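PDB 6WL5: EcmrR transcriptional regulator, which is a multidrug-sensing MerR family regulator that activates transcription, with a C-terminal domain that binds the cation cetyl-trimethyl-ammonium. Local coordinates for residues 107-112 against 150-155. Numbering follows the deposited sequence. Where two conformers were deposited one is given.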
loop_
_atom_site.group_PDB
_atom_site.type_symbol
_atom_site.label_atom_id
_atom_site.label_comp_id
_atom_site.label_asym_id
_atom_site.label_seq_id
_atom_site.Cartn_x
_atom_site.Cartn_y
_atom_site.Cartn_z
ATOM N N ASP A 107 -9.381 -11.576 -1.483
ATOM C CA ASP A 107 -8.936 -12.967 -1.457
ATOM C C ASP A 107 -8.069 -13.309 -2.669
ATOM O O ASP A 107 -7.240 -14.214 -2.591
ATOM C CB ASP A 107 -10.093 -13.964 -1.325
ATOM C CG ASP A 107 -11.060 -13.947 -2.512
ATOM O OD1 ASP A 107 -11.375 -12.848 -2.997
ATOM O OD2 ASP A 107 -11.477 -15.037 -2.971
ATOM N N SER A 108 -8.215 -12.581 -3.775
ATOM C CA SER A 108 -7.435 -12.861 -4.969
ATOM C C SER A 108 -6.342 -11.837 -5.226
ATOM O O SER A 108 -5.765 -11.836 -6.317
ATOM C CB SER A 108 -8.381 -12.901 -6.168
ATOM O OG SER A 108 -9.192 -11.732 -6.221
ATOM N N LEU A 109 -6.004 -10.994 -4.246
ATOM C CA LEU A 109 -4.889 -10.063 -4.430
ATOM C C LEU A 109 -3.619 -10.760 -4.907
ATOM O O LEU A 109 -2.833 -10.170 -5.668
ATOM C CB LEU A 109 -4.582 -9.343 -3.105
ATOM C CG LEU A 109 -5.460 -8.134 -2.759
ATOM C CD1 LEU A 109 -5.237 -7.694 -1.319
ATOM C CD2 LEU A 109 -5.182 -6.948 -3.668
ATOM N N ARG A 110 -3.346 -11.977 -4.414
ATOM C CA ARG A 110 -2.094 -12.646 -4.773
ATOM C C ARG A 110 -1.927 -12.741 -6.282
ATOM O O ARG A 110 -0.797 -12.770 -6.781
ATOM C CB ARG A 110 -1.994 -14.054 -4.191
ATOM C CG ARG A 110 -3.016 -15.067 -4.723
ATOM C CD ARG A 110 -2.915 -16.480 -4.076
ATOM N NE ARG A 110 -3.188 -16.436 -2.653
ATOM C CZ ARG A 110 -4.397 -16.577 -2.115
ATOM N NH1 ARG A 110 -5.457 -16.813 -2.871
ATOM N NH2 ARG A 110 -4.532 -16.503 -0.812
ATOM N N ASN A 111 -3.029 -12.809 -7.028
ATOM C CA ASN A 111 -2.934 -12.943 -8.476
ATOM C C ASN A 111 -2.262 -11.724 -9.134
ATOM O O ASN A 111 -1.550 -11.857 -10.144
ATOM C CB ASN A 111 -4.313 -13.151 -9.081
ATOM C CG ASN A 111 -4.946 -14.445 -8.674
ATOM O OD1 ASN A 111 -4.283 -15.357 -8.221
ATOM N ND2 ASN A 111 -6.227 -14.559 -8.908
ATOM N N ALA A 112 -2.467 -10.548 -8.564
ATOM C CA ALA A 112 -1.799 -9.342 -9.029
ATOM C C ALA A 112 -0.301 -9.373 -8.744
ATOM O O ALA A 112 0.503 -8.886 -9.553
ATOM C CB ALA A 112 -2.436 -8.136 -8.352
ATOM N N THR A 150 -7.777 -1.671 -6.023
ATOM C CA THR A 150 -6.536 -1.655 -5.260
ATOM C C THR A 150 -5.415 -1.689 -6.273
ATOM O O THR A 150 -5.381 -2.575 -7.138
ATOM C CB THR A 150 -6.473 -2.898 -4.364
ATOM O OG1 THR A 150 -7.688 -3.036 -3.603
ATOM C CG2 THR A 150 -5.332 -2.864 -3.380
ATOM N N GLU A 151 -4.498 -0.739 -6.175
ATOM C CA GLU A 151 -3.381 -0.701 -7.095
ATOM C C GLU A 151 -2.153 -1.316 -6.450
ATOM O O GLU A 151 -1.758 -0.919 -5.345
ATOM C CB GLU A 151 -3.075 0.713 -7.596
ATOM C CG GLU A 151 -1.945 0.711 -8.618
ATOM C CD GLU A 151 -1.802 2.003 -9.380
ATOM O OE1 GLU A 151 -2.583 2.246 -10.335
ATOM O OE2 GLU A 151 -0.894 2.779 -9.023
ATOM N N ILE A 152 -1.565 -2.289 -7.135
ATOM C CA ILE A 152 -0.332 -2.946 -6.668
ATOM C C ILE A 152 0.842 -2.317 -7.407
ATOM O O ILE A 152 0.817 -2.226 -8.636
ATOM C CB ILE A 152 -0.364 -4.475 -6.856
ATOM C CG1 ILE A 152 -1.635 -5.113 -6.268
ATOM C CG2 ILE A 152 0.891 -5.075 -6.205
ATOM C CD1 ILE A 152 -1.967 -4.691 -4.845
ATOM N N GLN A 153 1.837 -1.850 -6.656
ATOM C CA GLN A 153 2.953 -1.058 -7.196
ATOM C C GLN A 153 4.274 -1.721 -6.828
ATOM O O GLN A 153 4.638 -1.775 -5.658
ATOM C CB GLN A 153 2.903 0.377 -6.645
ATOM C CG GLN A 153 1.485 1.001 -6.678
ATOM C CD GLN A 153 1.423 2.370 -6.036
ATOM O OE1 GLN A 153 2.019 2.612 -4.977
ATOM N NE2 GLN A 153 0.621 3.256 -6.627
ATOM N N PHE A 154 5.017 -2.183 -7.836
ATOM C CA PHE A 154 6.343 -2.767 -7.636
ATOM C C PHE A 154 7.422 -1.740 -7.960
ATOM O O PHE A 154 7.552 -1.337 -9.138
ATOM C CB PHE A 154 6.515 -3.982 -8.555
ATOM C CG PHE A 154 6.000 -5.292 -7.994
ATOM C CD1 PHE A 154 4.967 -5.351 -7.067
ATOM C CD2 PHE A 154 6.565 -6.473 -8.402
ATOM C CE1 PHE A 154 4.509 -6.563 -6.584
ATOM C CE2 PHE A 154 6.126 -7.684 -7.901
ATOM C CZ PHE A 154 5.095 -7.727 -6.988
ATOM N N PRO A 155 8.209 -1.290 -6.983
ATOM C CA PRO A 155 9.350 -0.406 -7.291
ATOM C C PRO A 155 10.370 -1.156 -8.128
ATOM O O PRO A 155 10.815 -2.235 -7.747
ATOM C CB PRO A 155 9.904 -0.042 -5.904
ATOM C CG PRO A 155 8.782 -0.388 -4.925
ATOM C CD PRO A 155 8.128 -1.599 -5.547
#
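Leu-109 and Ala-112, in the first turn of helix 109-123, pack against Thr-150 and Ile-152 on strand 149-158. The backbones draw closer from one end to the other: the CA atoms of Leu-109 and Thr-150 are 8.6 Å apart, those of Ala-112 and Ile-152 7.0 Å. Strand alternation points Thr-150 and Ile-152 at the helix and Glu-151 away from it, where its OE2 accepts a nearly straight hydrogen bond (171°) from NE2 of Gln-153.

At the wider end the long side chain of Leu-109 spans the gap. It sets out to the side of the strand and brings its end inward, CD2 lying 4.1 Å from Thr-150 CG2. The two side chains meet at about a right angle; with CG2 anti to the threonine's backbone N, the methyl is the branch that meets Leu-109. The same CD2 also reaches Ile-152 CD1, at 4.1 Å. Where the backbones are closer, the short methyl of Ala-112 suffices: its CB rests 3.8 Å from Ile-152 CG1. Beta-branched Thr-150 and Ile-152 suit an extended strand, and all four residues are buried.

Leu-109 also lines a pocket that holds cetyl-trimethyl-ammonium, serving both packing and ligand site. Strand 149-158 pairs antiparallel with strands 88-103 and 132-137, and the helix lies along one face of this curved sheet, Tyr-113 and Leu-116 continuing the cover over Ile-152.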